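Side-chain contacts in Cel44C (Paenibacillus polymyxa, PDB 2YIH), which hydrolyses xyloglucan and beta-1,4-glucan chains internally, as a family 44 glycoside hydrolase whose catalytic part is held in this chain: residues A[253-258]-A[262-267]; A[268-271]-A[276-279]. The protein carries 8 engineered substitutions. All blocks are in the same frame, centred on the assembly; numbering follows the deposited sequence.

Contacts 1 and 2 follow each other along the chain and share helix 258-273 of the TIM barrel: contact 1 pins the loop before the helix onto its first turns, and contact 2 ties its last turns to the segment that enters strand 280-285. Their centres lie 13 Å apart and the two touch, with Tyr262 CE2 3.7 Å from Leu278 CD2 and Met266 CE 3.9 Å from the backbone oxygen Leu277 O. Both are away from the substrate-binding and calcium sites. In contact 1 the side chain of Phe258 lies about 12 Å from a bound beta-D-glucopyranose and about 14 Å from an alpha-D-xylopyranose.

Contact 1 of 2, residues A[253-258]-A[262-267]; sequences GNYSWF and YLDQMR
The side chains of Tyr255 and Asp264 cross at about a right angle, and the hydroxyl gives a very short hydrogen bond, 2.5 Å from Tyr255 OH to Asp264 OD2. The carboxylate oxygen sits at the ring edge, near the ring plane, while the two planes are turned 66° apart. Asp264 reaches the loop because its CG stands anti to the backbone N (chi1 -169°), and its CB also lies 3.5 Å from Tyr255 OH. Gln265 is a looser neighbour, its OE1 3.6 Å from that same Tyr255 OH. This side is partly exposed.

The tight side is at the helix start, where Trp257 holds the N-cap position and Phe258 opens helix 258-273. The first-turn bond from Tyr262 N to Phe258 O, 2.9 Å long, is nearly straight. Beside it Phe258 CZ packs 3.7 Å from Tyr262 CB, and the rings lie obliquely, planes at 47°. Both rings are buried: Phe258, large and apolar, fills the join with Ala205 and Leu208 of helix 205-222, while Tyr262 lays its ring on Met266 and Leu278, Met266 CG over the centre of one face.

A phenylalanine in place of Tyr255 would probably leave the Asp264 carboxylate without its hydroxyl mate and the loop less firmly held to the helix. The contact thus divides its chemistry, a phenol donating to a carboxylate on the partly exposed side and apolar contact on the buried one.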
ATOM      1  N   GLY A 253       5.807  28.933  -3.353  1.00 21.11           N
ATOM      2  CA  GLY A 253       4.777  29.981  -3.212  1.00 22.92           C
ATOM      3  C   GLY A 253       4.134  29.937  -1.843  1.00 22.59           C
ATOM      4  O   GLY A 253       4.827  29.983  -0.837  1.00 22.68           O
ATOM      5  N   ASN A 254       2.809  29.773  -1.810  1.00 24.94           N
ATOM      6  CA  ASN A 254       2.065  29.696  -0.557  1.00 26.58           C
ATOM      7  C   ASN A 254       1.592  28.273  -0.247  1.00 26.64           C
ATOM      8  O   ASN A 254       0.534  28.091   0.346  1.00 27.74           O
ATOM      9  CB  ASN A 254       0.841  30.642  -0.590  1.00 27.51           C
ATOM     10  CG  ASN A 254       1.231  32.101  -0.713  0.50 26.97           C
ATOM     11  OD1 ASN A 254       2.134  32.568  -0.022  0.50 28.25           O
ATOM     12  ND2 ASN A 254       0.581  32.817  -1.625  0.50 27.07           N
ATOM     13  N   TYR A 255       2.343  27.264  -0.691  1.00 24.27           N
ATOM     14  CA  TYR A 255       1.943  25.877  -0.455  1.00 20.85           C
ATOM     15  C   TYR A 255       2.461  25.432   0.903  1.00 19.79           C
ATOM     16  O   TYR A 255       3.587  25.776   1.305  1.00 19.36           O
ATOM     17  CB  TYR A 255       2.488  24.962  -1.556  1.00 19.93           C
ATOM     18  CG  TYR A 255       1.891  25.143  -2.935  1.00 18.92           C
ATOM     19  CD1 TYR A 255       0.543  24.875  -3.188  1.00 18.58           C
ATOM     20  CD2 TYR A 255       2.696  25.520  -4.004  1.00 18.83           C
ATOM     21  CE1 TYR A 255      -0.002  25.027  -4.479  1.00 18.40           C
ATOM     22  CE2 TYR A 255       2.195  25.637  -5.291  1.00 19.09           C
ATOM     23  CZ  TYR A 255       0.842  25.380  -5.528  1.00 19.26           C
ATOM     24  OH  TYR A 255       0.363  25.497  -6.811  1.00 20.62           O
ATOM     25  N   SER A 256       1.664  24.639   1.616  1.00 18.30           N
ATOM     26  CA  SER A 256       2.088  24.164   2.930  1.00 17.08           C
ATOM     27  C   SER A 256       3.186  23.113   2.828  1.00 15.10           C
ATOM     28  O   SER A 256       3.920  22.885   3.792  1.00 14.44           O
ATOM     29  CB  SER A 256       0.910  23.561   3.709  1.00 18.93           C
ATOM     30  OG  SER A 256      -0.087  24.559   3.926  1.00 21.86           O
ATOM     31  N   TRP A 257       3.150  22.356   1.732  1.00 12.70           N
ATOM     32  CA  TRP A 257       4.100  21.271   1.500  1.00 12.11           C
ATOM     33  C   TRP A 257       4.032  20.821   0.065  1.00 11.01           C
ATOM     34  O   TRP A 257       3.122  21.236  -0.672  1.00 10.07           O
ATOM     35  CB  TRP A 257       3.886  20.076   2.461  1.00 11.36           C
ATOM     36  CG  TRP A 257       2.488  19.409   2.487  1.00 11.15           C
ATOM     37  CD1 TRP A 257       1.301  19.909   2.015  1.00 11.33           C
ATOM     38  CD2 TRP A 257       2.174  18.178   3.150  1.00 11.35           C
ATOM     39  NE1 TRP A 257       0.275  19.035   2.319  1.00 11.00           N
ATOM     40  CE2 TRP A 257       0.784  17.976   3.029  1.00 11.14           C
ATOM     41  CE3 TRP A 257       2.943  17.230   3.847  1.00 11.34           C
ATOM     42  CZ2 TRP A 257       0.136  16.849   3.564  1.00 11.03           C
ATOM     43  CZ3 TRP A 257       2.304  16.113   4.404  1.00 11.64           C
ATOM     44  CH2 TRP A 257       0.914  15.935   4.257  1.00 11.10           C
ATOM     45  N   PHE A 258       5.011  20.000  -0.342  1.00 10.12           N
ATOM     46  CA  PHE A 258       5.104  19.542  -1.743  1.00  9.59           C
ATOM     47  C   PHE A 258       3.830  18.793  -2.193  1.00  9.42           C
ATOM     48  O   PHE A 258       3.438  18.863  -3.361  1.00  9.14           O
ATOM     49  CB  PHE A 258       6.381  18.672  -1.939  1.00  9.19           C
ATOM     50  CG  PHE A 258       6.450  18.018  -3.282  1.00  9.16           C
ATOM     51  CD1 PHE A 258       6.792  18.751  -4.405  1.00  8.93           C
ATOM     52  CD2 PHE A 258       5.986  16.705  -3.450  1.00  8.90           C
ATOM     53  CE1 PHE A 258       6.718  18.159  -5.709  1.00  9.30           C
ATOM     54  CE2 PHE A 258       5.904  16.105  -4.712  1.00  8.92           C
ATOM     55  CZ  PHE A 258       6.252  16.833  -5.866  1.00  8.96           C
ATOM     56  N   TYR A 262       2.234  19.455  -5.882  1.00 10.21           N
ATOM     57  CA  TYR A 262       2.038  18.380  -6.858  1.00  9.79           C
ATOM     58  C   TYR A 262       0.570  18.245  -7.273  1.00  9.76           C
ATOM     59  O   TYR A 262       0.252  18.171  -8.458  1.00 10.21           O
ATOM     60  CB  TYR A 262       2.544  17.067  -6.291  1.00  9.06           C
ATOM     61  CG  TYR A 262       2.423  15.865  -7.223  1.00  8.58           C
ATOM     62  CD1 TYR A 262       3.454  15.543  -8.130  1.00  8.38           C
ATOM     63  CD2 TYR A 262       1.339  14.984  -7.103  1.00  8.49           C
ATOM     64  CE1 TYR A 262       3.354  14.423  -8.937  1.00  8.22           C
ATOM     65  CE2 TYR A 262       1.239  13.875  -7.883  1.00  8.40           C
ATOM     66  CZ  TYR A 262       2.259  13.585  -8.777  1.00  8.18           C
ATOM     67  OH  TYR A 262       2.175  12.451  -9.497  1.00  8.63           O
ATOM     68  N   LEU A 263      -0.321  18.235  -6.286  1.00  9.87           N
ATOM     69  CA  LEU A 263      -1.748  18.093  -6.561  1.00 10.44           C
ATOM     70  C   LEU A 263      -2.255  19.233  -7.432  1.00 10.84           C
ATOM     71  O   LEU A 263      -2.914  19.007  -8.453  1.00 10.76           O
ATOM     72  CB  LEU A 263      -2.545  18.002  -5.259  1.00 10.57           C
ATOM     73  CG  LEU A 263      -2.405  16.679  -4.515  1.00 10.97           C
ATOM     74  CD1 LEU A 263      -2.714  16.865  -3.041  1.00 11.12           C
ATOM     75  CD2 LEU A 263      -3.307  15.617  -5.136  1.00 11.13           C
ATOM     76  N   ASP A 264      -1.873  20.459  -7.076  1.00 11.50           N
ATOM     77  CA  ASP A 264      -2.336  21.625  -7.820  1.00 12.33           C
ATOM     78  C   ASP A 264      -1.744  21.638  -9.223  1.00 12.12           C
ATOM     79  O   ASP A 264      -2.433  21.940 -10.204  1.00 11.22           O
ATOM     80  CB  ASP A 264      -1.953  22.903  -7.041  1.00 13.77           C
ATOM     81  CG  ASP A 264      -2.622  24.154  -7.590  1.00 16.76           C
ATOM     82  OD1 ASP A 264      -3.770  24.079  -8.039  1.00 17.56           O
ATOM     83  OD2 ASP A 264      -2.002  25.239  -7.482  1.00 21.40           O
ATOM     84  N   GLN A 265      -0.457  21.293  -9.343  1.00 10.91           N
ATOM     85  CA  GLN A 265       0.196  21.316 -10.662  1.00 11.38           C
ATOM     86  C   GLN A 265      -0.327  20.211 -11.568  1.00 11.04           C
ATOM     87  O   GLN A 265      -0.499  20.434 -12.770  1.00 10.64           O
ATOM     88  CB  GLN A 265       1.736  21.220 -10.535  1.00 12.43           C
ATOM     89  CG  GLN A 265       2.375  22.475  -9.874  1.00 14.64           C
ATOM     90  CD  GLN A 265       2.106  23.767 -10.651  1.00 16.79           C
ATOM     91  OE1 GLN A 265       1.599  24.767 -10.099  1.00 21.52           O
ATOM     92  NE2 GLN A 265       2.326  23.708 -11.944  1.00 16.66           N
ATOM     93  N   MET A 266      -0.638  19.045 -11.001  1.00 10.28           N
ATOM     94  CA  MET A 266      -1.241  17.962 -11.795  1.00 10.61           C
ATOM     95  C   MET A 266      -2.673  18.329 -12.220  1.00 10.77           C
ATOM     96  O   MET A 266      -3.074  18.058 -13.358  1.00 10.78           O
ATOM     97  CB  MET A 266      -1.176  16.599 -11.070  1.00 10.75           C
ATOM     98  CG  MET A 266       0.278  16.077 -10.872  1.00 10.48           C
ATOM     99  SD  MET A 266       1.126  15.832 -12.450  1.00 10.78           S
ATOM    100  CE  MET A 266       0.338  14.309 -13.031  1.00 10.86           C
ATOM    101  N   ARG A 267      -3.382  19.010 -11.333  1.00 10.96           N
ATOM    102  CA  ARG A 267      -4.727  19.522 -11.665  1.00 11.77           C
ATOM    103  C   ARG A 267      -4.663  20.527 -12.810  1.00 11.45           C
ATOM    104  O   ARG A 267      -5.398  20.406 -13.798  1.00 10.83           O
ATOM    105  CB  ARG A 267      -5.383  20.121 -10.434  1.00 12.87           C
ATOM    106  CG  ARG A 267      -6.837  20.411 -10.682  1.00 14.59           C
ATOM    107  CD  ARG A 267      -7.228  21.614 -10.001  1.00 16.25           C
ATOM    108  NE  ARG A 267      -8.657  21.856 -10.218  1.00 16.64           N
ATOM    109  CZ  ARG A 267      -9.423  22.437  -9.313  1.00 16.82           C
ATOM    110  NH1 ARG A 267      -8.886  22.824  -8.181  1.00 15.77           N
ATOM    111  NH2 ARG A 267     -10.729  22.611  -9.534  1.00 17.56           N
TER

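Contact 2 of 2, residues A[268-271]-A[276-279]; sequences LSSQ and RLLD
Ser270 and Arg276 bring their CA atoms within 5.1 Å as the chain leaves helix 258-273 and doubles back toward strand 280-285. This is the helix-to-strand return of a beta-alpha-beta unit in the TIM barrel, and a serine of the helix fastens it. Ser270 OG accepts a hydrogen bond from Leu277 N at 2.9 Å, with an N-H...O angle of 150°. With OG anti to its own carbonyl carbon and beside the backbone N (chi1 -66°), the hydroxyl also bonds Met266 O, one turn back, and Tyr349 OH. A buried hydroxyl thus meets three polar partners, and serine suits the place because it is small enough to let the returning backbone come close.

Leu277 lies against the same hydroxyl, its CB 3.3 Å from Ser270 OG. Its CD1 methyl reaches farther along the helix, to 4.0 Å from Ser269 O. Leucine fits this buried position, since its side chain also packs on Val213 and Lys217 of helix 205-222, while Ser269 turns its own OG to Gln265 O and offers the leucine chiefly its backbone and CB.

Arg276 points its CB away from the helix, and its long chain joins the turn to the loop before strand 353-359, NH1 bonding Thr352 OG1 and NH2 bonding Pro350 O. NH1 of Arg276 also donates to Leu278 O at 2.8 Å, the oxygen lying only 5° out of the guanidinium plane.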
ATOM      1  N   LEU A 268      -3.726  21.477 -12.712  1.00 11.07           N
ATOM      2  CA  LEU A 268      -3.494  22.471 -13.778  0.50 11.22           C
ATOM      3  C   LEU A 268      -3.102  21.834 -15.104  1.00 11.27           C
ATOM      4  O   LEU A 268      -3.656  22.165 -16.166  1.00 11.58           O
ATOM      5  CB  LEU A 268      -2.399  23.463 -13.365  0.50 11.01           C
ATOM      6  CG  LEU A 268      -2.703  24.538 -12.341  0.50 11.12           C
ATOM      7  CD1 LEU A 268      -1.421  25.111 -11.734  0.50 11.13           C
ATOM      8  CD2 LEU A 268      -3.488  25.644 -13.028  0.50 11.12           C
ATOM      9  N   SER A 269      -2.132  20.904 -15.072  1.00 11.25           N
ATOM     10  CA  SER A 269      -1.727  20.243 -16.287  1.00 11.51           C
ATOM     11  C   SER A 269      -2.864  19.433 -16.923  1.00 11.82           C
ATOM     12  O   SER A 269      -2.989  19.375 -18.151  1.00 11.92           O
ATOM     13  CB  SER A 269      -0.511  19.347 -16.016  1.00 11.87           C
ATOM     14  OG  SER A 269       0.601  20.145 -15.584  1.00 13.63           O
ATOM     15  N   SER A 270      -3.721  18.852 -16.079  1.00 12.31           N
ATOM     16  CA  SER A 270      -4.861  18.081 -16.557  1.00 12.61           C
ATOM     17  C   SER A 270      -5.870  18.992 -17.259  1.00 13.50           C
ATOM     18  O   SER A 270      -6.417  18.621 -18.307  1.00 13.06           O
ATOM     19  CB  SER A 270      -5.519  17.330 -15.389  1.00 12.76           C
ATOM     20  OG  SER A 270      -4.630  16.344 -14.872  1.00 13.09           O
ATOM     21  N   GLN A 271      -6.030  20.207 -16.743  1.00 14.85           N
ATOM     22  CA  GLN A 271      -6.899  21.191 -17.401  1.00 18.15           C
ATOM     23  C   GLN A 271      -6.450  21.463 -18.794  1.00 17.95           C
ATOM     24  O   GLN A 271      -7.262  21.535 -19.726  1.00 19.36           O
ATOM     25  CB  GLN A 271      -6.816  22.528 -16.673  1.00 19.46           C
ATOM     26  CG  GLN A 271      -7.822  22.641 -15.688  1.00 20.50           C
ATOM     27  CD  GLN A 271      -7.719  23.906 -14.869  1.00 20.70           C
ATOM     28  OE1 GLN A 271      -8.013  23.846 -13.702  1.00 22.97           O
ATOM     29  NE2 GLN A 271      -7.325  25.057 -15.479  1.00 20.67           N
ATOM     30  N   ARG A 276      -7.974  13.994 -17.091  1.00 10.71           N
ATOM     31  CA  ARG A 276      -7.374  13.764 -15.767  1.00  9.86           C
ATOM     32  C   ARG A 276      -6.058  12.980 -15.942  1.00  9.34           C
ATOM     33  O   ARG A 276      -6.066  11.858 -16.434  1.00 10.08           O
ATOM     34  CB  ARG A 276      -8.334  12.932 -14.890  1.00  9.64           C
ATOM     35  CG  ARG A 276      -7.758  12.543 -13.530  1.00  9.53           C
ATOM     36  CD  ARG A 276      -8.833  11.867 -12.722  1.00  9.71           C
ATOM     37  NE  ARG A 276      -9.708  12.800 -11.977  1.00  9.64           N
ATOM     38  CZ  ARG A 276      -9.430  13.343 -10.794  1.00 10.20           C
ATOM     39  NH1 ARG A 276      -8.231  13.168 -10.212  1.00  9.81           N
ATOM     40  NH2 ARG A 276     -10.383  14.055 -10.157  1.00 10.23           N
ATOM     41  N   LEU A 277      -4.963  13.533 -15.437  1.00  8.86           N
ATOM     42  CA  LEU A 277      -3.640  12.892 -15.556  1.00  8.19           C
ATOM     43  C   LEU A 277      -3.158  12.231 -14.255  1.00  8.24           C
ATOM     44  O   LEU A 277      -2.139  11.530 -14.250  1.00  8.78           O
ATOM     45  CB  LEU A 277      -2.623  13.941 -16.016  1.00  8.22           C
ATOM     46  CG  LEU A 277      -2.883  14.528 -17.404  1.00  8.55           C
ATOM     47  CD1 LEU A 277      -1.838  15.585 -17.721  1.00  8.85           C
ATOM     48  CD2 LEU A 277      -2.885  13.426 -18.487  1.00  9.03           C
ATOM     49  N   LEU A 278      -3.871  12.468 -13.160  1.00  7.82           N
ATOM     50  CA  LEU A 278      -3.571  11.830 -11.882  1.00  7.60           C
ATOM     51  C   LEU A 278      -4.869  11.269 -11.331  1.00  7.96           C
ATOM     52  O   LEU A 278      -5.805  12.027 -11.116  1.00  8.06           O
ATOM     53  CB  LEU A 278      -2.977  12.835 -10.882  1.00  7.33           C
ATOM     54  CG  LEU A 278      -2.674  12.269  -9.485  1.00  7.42           C
ATOM     55  CD1 LEU A 278      -1.464  11.302  -9.540  1.00  7.41           C
ATOM     56  CD2 LEU A 278      -2.415  13.413  -8.533  1.00  7.41           C
ATOM     57  N   ASP A 279      -4.912   9.962 -11.061  1.00  7.79           N
ATOM     58  CA  ASP A 279      -6.096   9.349 -10.495  1.00  7.83           C
ATOM     59  C   ASP A 279      -5.959   9.086  -9.011  1.00  7.55           C
ATOM     60  O   ASP A 279      -6.942   9.174  -8.275  1.00  8.01           O
ATOM     61  CB  ASP A 279      -6.413   8.049 -11.234  1.00  8.11           C
ATOM     62  CG  ASP A 279      -6.833   8.318 -12.644  1.00  8.75           C
ATOM     63  OD1 ASP A 279      -7.976   8.826 -12.788  1.00  9.11           O
ATOM     64  OD2 ASP A 279      -5.995   8.147 -13.559  1.00  8.64           O
TER